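Small COPII coat GTPase SAR1 (Encephalitozoon cuniculi, PDB 6VS4) is a small GTPase of the ADP-ribosylation factor family, associated with the COPII coat and modelled here with guanosine-5'-diphosphate. Local coordinates at residues F104-V116 and L135-I148. Sequence-based numbering, arbitrary orientation.
With GDP (guanosine-5'-diphosphate), chain D.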
loop_
_atom_site.group_PDB
_atom_site.type_symbol
_atom_site.label_atom_id
_atom_site.label_comp_id
_atom_site.label_asym_id
_atom_site.label_seq_id
_atom_site.Cartn_x
_atom_site.Cartn_y
_atom_site.Cartn_z
ATOM N N PHE A 104 44.251 0.428 -5.060
ATOM C CA PHE A 104 44.083 -0.957 -5.472
ATOM C C PHE A 104 44.792 -1.940 -4.547
ATOM O O PHE A 104 44.793 -3.143 -4.826
ATOM C CB PHE A 104 44.562 -1.139 -6.916
ATOM C CG PHE A 104 43.760 -0.348 -7.925
ATOM C CD1 PHE A 104 44.006 1.005 -8.129
ATOM C CD2 PHE A 104 42.744 -0.949 -8.651
ATOM C CE1 PHE A 104 43.271 1.733 -9.050
ATOM C CE2 PHE A 104 42.002 -0.222 -9.577
ATOM C CZ PHE A 104 42.261 1.118 -9.772
ATOM N N TYR A 105 45.401 -1.461 -3.462
ATOM C CA TYR A 105 45.931 -2.357 -2.443
ATOM C C TYR A 105 44.778 -2.961 -1.653
ATOM O O TYR A 105 43.905 -2.239 -1.165
ATOM C CB TYR A 105 46.884 -1.612 -1.507
ATOM N N ASP A 106 44.774 -4.291 -1.536
ATOM C CA ASP A 106 43.711 -5.026 -0.838
ATOM C C ASP A 106 42.329 -4.671 -1.387
ATOM O O ASP A 106 41.326 -4.693 -0.671
ATOM C CB ASP A 106 43.779 -4.794 0.675
ATOM C CG ASP A 106 43.154 -5.927 1.469
ATOM O OD1 ASP A 106 42.745 -6.939 0.861
ATOM O OD2 ASP A 106 43.075 -5.811 2.707
ATOM N N CYS A 107 42.277 -4.342 -2.671
ATOM C CA CYS A 107 41.018 -4.158 -3.377
ATOM C C CYS A 107 40.345 -5.510 -3.590
ATOM O O CYS A 107 40.973 -6.451 -4.083
ATOM C CB CYS A 107 41.296 -3.466 -4.708
ATOM S SG CYS A 107 40.024 -3.588 -5.960
ATOM N N HIS A 108 39.066 -5.613 -3.222
ATOM C CA HIS A 108 38.359 -6.887 -3.327
ATOM C C HIS A 108 37.577 -7.046 -4.625
ATOM O O HIS A 108 37.433 -8.170 -5.116
ATOM C CB HIS A 108 37.392 -7.068 -2.151
ATOM C CG HIS A 108 38.066 -7.395 -0.855
ATOM N ND1 HIS A 108 38.509 -6.427 0.020
ATOM C CD2 HIS A 108 38.388 -8.584 -0.296
ATOM C CE1 HIS A 108 39.069 -7.006 1.066
ATOM N NE2 HIS A 108 39.008 -8.315 0.900
ATOM N N GLY A 109 37.049 -5.959 -5.176
ATOM C CA GLY A 109 36.263 -6.047 -6.389
ATOM C C GLY A 109 36.098 -4.682 -7.008
ATOM O O GLY A 109 36.265 -3.653 -6.348
ATOM N N ILE A 110 35.760 -4.684 -8.290
ATOM C CA ILE A 110 35.623 -3.458 -9.059
ATOM C C ILE A 110 34.265 -3.444 -9.744
ATOM O O ILE A 110 33.827 -4.455 -10.304
ATOM C CB ILE A 110 36.769 -3.310 -10.083
ATOM C CG1 ILE A 110 38.080 -3.038 -9.342
ATOM C CG2 ILE A 110 36.451 -2.213 -11.092
ATOM C CD1 ILE A 110 39.312 -3.307 -10.144
ATOM N N VAL A 111 33.596 -2.298 -9.675
ATOM C CA VAL A 111 32.420 -2.008 -10.480
ATOM C C VAL A 111 32.818 -0.914 -11.465
ATOM O O VAL A 111 33.066 0.232 -11.074
ATOM C CB VAL A 111 31.230 -1.592 -9.605
ATOM C CG1 VAL A 111 30.012 -1.275 -10.450
ATOM C CG2 VAL A 111 30.920 -2.696 -8.628
ATOM N N PHE A 112 32.900 -1.271 -12.742
ATOM C CA PHE A 112 33.276 -0.345 -13.798
ATOM C C PHE A 112 32.027 0.024 -14.590
ATOM O O PHE A 112 31.338 -0.861 -15.112
ATOM C CB PHE A 112 34.336 -0.958 -14.713
ATOM C CG PHE A 112 34.959 0.029 -15.657
ATOM C CD1 PHE A 112 34.373 0.306 -16.881
ATOM C CD2 PHE A 112 36.131 0.685 -15.321
ATOM C CE1 PHE A 112 34.952 1.222 -17.756
ATOM C CE2 PHE A 112 36.713 1.603 -16.191
ATOM C CZ PHE A 112 36.123 1.870 -17.408
ATOM N N ILE A 113 31.734 1.323 -14.670
ATOM C CA ILE A 113 30.488 1.825 -15.241
ATOM C C ILE A 113 30.784 2.605 -16.516
ATOM O O ILE A 113 31.675 3.464 -16.534
ATOM C CB ILE A 113 29.734 2.698 -14.228
ATOM C CG1 ILE A 113 29.506 1.906 -12.936
ATOM C CG2 ILE A 113 28.416 3.146 -14.810
ATOM C CD1 ILE A 113 28.651 2.626 -11.903
ATOM N N VAL A 114 30.013 2.330 -17.572
ATOM C CA VAL A 114 30.159 2.986 -18.867
ATOM C C VAL A 114 28.826 3.608 -19.269
ATOM O O VAL A 114 27.774 2.970 -19.159
ATOM C CB VAL A 114 30.634 1.995 -19.952
ATOM C CG1 VAL A 114 30.699 2.676 -21.331
ATOM C CG2 VAL A 114 31.969 1.389 -19.582
ATOM N N ASP A 115 28.878 4.846 -19.764
ATOM C CA ASP A 115 27.721 5.495 -20.378
ATOM C C ASP A 115 27.675 5.085 -21.850
ATOM O O ASP A 115 28.466 5.571 -22.663
ATOM C CB ASP A 115 27.821 7.013 -20.218
ATOM C CG ASP A 115 26.621 7.766 -20.809
ATOM O OD1 ASP A 115 25.808 7.163 -21.543
ATOM O OD2 ASP A 115 26.504 8.985 -20.546
ATOM N N VAL A 116 26.731 4.207 -22.200
ATOM C CA VAL A 116 26.653 3.696 -23.563
ATOM C C VAL A 116 26.185 4.762 -24.541
ATOM O O VAL A 116 26.358 4.604 -25.754
ATOM C CB VAL A 116 25.728 2.466 -23.635
ATOM C CG1 VAL A 116 26.161 1.417 -22.629
ATOM C CG2 VAL A 116 24.272 2.870 -23.393
ATOM N N LEU A 135 46.433 -1.880 -13.169
ATOM C CA LEU A 135 46.689 -1.656 -11.749
ATOM C C LEU A 135 46.143 -2.767 -10.862
ATOM O O LEU A 135 46.696 -3.018 -9.785
ATOM C CB LEU A 135 46.096 -0.315 -11.308
ATOM C CG LEU A 135 46.706 0.939 -11.935
ATOM C CD1 LEU A 135 46.031 2.185 -11.391
ATOM C CD2 LEU A 135 48.206 0.993 -11.697
ATOM N N GLU A 136 45.076 -3.436 -11.289
ATOM C CA GLU A 136 44.470 -4.539 -10.546
ATOM C C GLU A 136 44.414 -5.743 -11.474
ATOM O O GLU A 136 43.683 -5.728 -12.471
ATOM C CB GLU A 136 43.070 -4.170 -10.044
ATOM C CG GLU A 136 42.372 -5.277 -9.269
ATOM C CD GLU A 136 43.214 -5.832 -8.133
ATOM O OE1 GLU A 136 43.525 -5.071 -7.189
ATOM O OE2 GLU A 136 43.576 -7.027 -8.194
ATOM N N LYS A 137 45.182 -6.783 -11.154
ATOM C CA LYS A 137 45.309 -7.950 -12.017
ATOM C C LYS A 137 44.715 -9.221 -11.417
ATOM O O LYS A 137 44.872 -10.298 -12.001
ATOM C CB LYS A 137 46.782 -8.164 -12.382
ATOM C CG LYS A 137 47.292 -7.124 -13.377
ATOM C CD LYS A 137 48.793 -7.157 -13.567
ATOM C CE LYS A 137 49.220 -6.038 -14.507
ATOM N NZ LYS A 137 50.618 -6.204 -14.994
ATOM N N ARG A 138 44.033 -9.125 -10.285
ATOM C CA ARG A 138 43.485 -10.300 -9.613
ATOM C C ARG A 138 41.997 -10.177 -9.306
ATOM O O ARG A 138 41.274 -11.172 -9.399
ATOM C CB ARG A 138 44.271 -10.570 -8.317
ATOM N N ALA A 139 41.523 -8.983 -8.949
ATOM C CA ALA A 139 40.165 -8.824 -8.449
ATOM C C ALA A 139 39.129 -8.940 -9.568
ATOM O O ALA A 139 39.363 -8.505 -10.699
ATOM C CB ALA A 139 40.011 -7.476 -7.752
ATOM N N PRO A 140 37.957 -9.493 -9.266
ATOM C CA PRO A 140 36.893 -9.563 -10.273
ATOM C C PRO A 140 36.410 -8.176 -10.682
ATOM O O PRO A 140 36.369 -7.238 -9.884
ATOM C CB PRO A 140 35.787 -10.350 -9.564
ATOM C CG PRO A 140 36.063 -10.159 -8.096
ATOM C CD PRO A 140 37.554 -10.094 -7.983
ATOM N N VAL A 141 36.047 -8.051 -11.952
ATOM C CA VAL A 141 35.568 -6.795 -12.517
ATOM C C VAL A 141 34.179 -7.041 -13.084
ATOM O O VAL A 141 34.010 -7.859 -13.996
ATOM C CB VAL A 141 36.506 -6.253 -13.612
ATOM C CG1 VAL A 141 35.933 -4.971 -14.208
ATOM C CG2 VAL A 141 37.909 -6.015 -13.068
ATOM N N VAL A 142 33.191 -6.338 -12.554
ATOM C CA VAL A 142 31.857 -6.327 -13.135
ATOM C C VAL A 142 31.684 -5.013 -13.885
ATOM O O VAL A 142 32.036 -3.942 -13.374
ATOM C CB VAL A 142 30.765 -6.548 -12.066
ATOM C CG1 VAL A 142 30.679 -5.395 -11.087
ATOM C CG2 VAL A 142 29.433 -6.770 -12.734
ATOM N N VAL A 143 31.214 -5.101 -15.125
ATOM C CA VAL A 143 31.045 -3.942 -15.991
ATOM C C VAL A 143 29.558 -3.656 -16.146
ATOM O O VAL A 143 28.781 -4.533 -16.546
ATOM C CB VAL A 143 31.711 -4.155 -17.358
ATOM C CG1 VAL A 143 31.420 -2.975 -18.262
ATOM C CG2 VAL A 143 33.196 -4.318 -17.177
ATOM N N LEU A 144 29.164 -2.429 -15.826
ATOM C CA LEU A 144 27.797 -1.969 -16.012
ATOM C C LEU A 144 27.755 -1.079 -17.245
ATOM O O LEU A 144 28.283 0.034 -17.234
ATOM C CB LEU A 144 27.296 -1.229 -14.773
ATOM C CG LEU A 144 27.322 -2.037 -13.461
ATOM C CD1 LEU A 144 26.747 -1.242 -12.287
ATOM C CD2 LEU A 144 26.592 -3.340 -13.640
ATOM N N MET A 145 27.168 -1.583 -18.319
ATOM C CA MET A 145 26.835 -0.730 -19.456
ATOM C C MET A 145 25.555 0.008 -19.078
ATOM O O MET A 145 24.466 -0.572 -19.067
ATOM C CB MET A 145 26.685 -1.554 -20.731
ATOM C CG MET A 145 27.967 -2.261 -21.174
ATOM S SD MET A 145 29.210 -1.163 -21.895
ATOM C CE MET A 145 30.509 -2.319 -22.318
ATOM N N ASN A 146 25.692 1.278 -18.722
ATOM C CA ASN A 146 24.619 2.049 -18.113
ATOM C C ASN A 146 23.967 2.972 -19.136
ATOM O O ASN A 146 24.511 3.225 -20.213
ATOM C CB ASN A 146 25.156 2.864 -16.929
ATOM C CG ASN A 146 24.050 3.471 -16.082
ATOM O OD1 ASN A 146 22.985 2.881 -15.918
ATOM N ND2 ASN A 146 24.300 4.660 -15.542
ATOM N N LYS A 147 22.781 3.474 -18.773
ATOM C CA LYS A 147 22.003 4.423 -19.572
ATOM C C LYS A 147 21.477 3.803 -20.867
ATOM O O LYS A 147 21.309 4.500 -21.870
ATOM C CB LYS A 147 22.806 5.691 -19.883
ATOM C CG LYS A 147 23.432 6.336 -18.658
ATOM C CD LYS A 147 23.676 7.806 -18.900
ATOM C CE LYS A 147 24.481 8.431 -17.793
ATOM N NZ LYS A 147 24.868 9.808 -18.172
ATOM N N ILE A 148 21.170 2.502 -20.853
ATOM C CA ILE A 148 20.652 1.865 -22.055
ATOM C C ILE A 148 19.297 2.429 -22.449
ATOM O O ILE A 148 18.884 2.275 -23.605
ATOM C CB ILE A 148 20.570 0.338 -21.882
ATOM C CG1 ILE A 148 19.514 -0.031 -20.832
ATOM C CG2 ILE A 148 21.954 -0.243 -21.550
ATOM C CD1 ILE A 148 19.378 -1.514 -20.610
HETATM P PB GDP D . 29.471 10.289 -12.021
HETATM O O1B GDP D . 30.358 11.417 -12.578
HETATM O O2B GDP D . 29.453 10.264 -10.521
HETATM O O3B GDP D . 29.915 8.973 -12.664
HETATM O O3A GDP D . 28.001 10.535 -12.572
HETATM P PA GDP D . 26.584 10.727 -11.886
HETATM O O1A GDP D . 26.575 12.118 -11.273
HETATM O O2A GDP D . 26.264 9.606 -10.978
HETATM O "O5'" GDP D . 25.561 10.775 -13.110
HETATM C "C5'" GDP D . 25.557 11.803 -14.122
HETATM C "C4'" GDP D . 24.166 11.942 -14.688
HETATM O "O4'" GDP D . 23.787 10.710 -15.344
HETATM C "C3'" GDP D . 23.066 12.255 -13.667
HETATM O "O3'" GDP D . 22.235 13.325 -14.102
HETATM C "C2'" GDP D . 22.286 10.939 -13.571
HETATM O "O2'" GDP D . 20.914 11.174 -13.286
HETATM C "C1'" GDP D . 22.454 10.405 -14.989
HETATM N N9 GDP D . 22.254 8.954 -15.119
HETATM C C8 GDP D . 22.838 7.950 -14.391
HETATM N N7 GDP D . 22.433 6.752 -14.746
HETATM C C5 GDP D . 21.522 6.985 -15.764
HETATM C C6 GDP D . 20.705 6.086 -16.531
HETATM O O6 GDP D . 20.689 4.859 -16.472
HETATM N N1 GDP D . 19.898 6.753 -17.430
HETATM C C2 GDP D . 19.877 8.110 -17.612
HETATM N N2 GDP D . 19.039 8.582 -18.538
HETATM N N3 GDP D . 20.633 8.955 -16.917
HETATM C C4 GDP D . 21.411 8.335 -16.010
#
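With CG of Asp-115 trans to its backbone N (chi1 -179°) and Lys-147 extended beyond CG, carboxylate and ammonium meet in a salt bridge, OD2 of Asp-115 lying 3.0 Å from NZ of Lys-147. The ammonium stands above the carboxylate plane, and the same NZ also donates to O4' of GDP and to the backbone O of Asn-49, so three acceptors fix the end of the lysine while its CG lies 3.5 Å from C6 of the base. OD1 of Asp-115 is taken by the amide of His-117. Beside it, ND2 of Asn-146 comes within 2.9 Å of N7 of GDP; its carboxamide is held by Ile-193 N and Ala-50 O.

Behind this site, strands 109-115 and 141-146 run parallel, their axes 4.7 Å apart. Backbone bonds alternate from Ile-110 N to Pro-140 O through to Val-116 N on Asn-146 O, and Phe-112 O, 2.8 Å from Leu-144 N, also receives the CA-H of Val-143. On one face CG1 of Val-111 meets CD1 of Leu-144 at 3.7 Å; on the other, Val-114 lies alongside Met-145.

At the far end, CB of Leu-135 sits over the centre of the Phe-104 ring, 4.0 Å from its centroid, a CH-pi contact. Glu-136 bends at chi2 (52°), and its OE2 accepts from the amides of Arg-138 and Ala-139 in the loop leading to strand 141-146. Helix 122-135 links the strands, giving the beta-alpha-beta crossover of a P-loop GTPase fold, with Asn-146 and Lys-147 at the guanine-binding end, as in the NKxD motif.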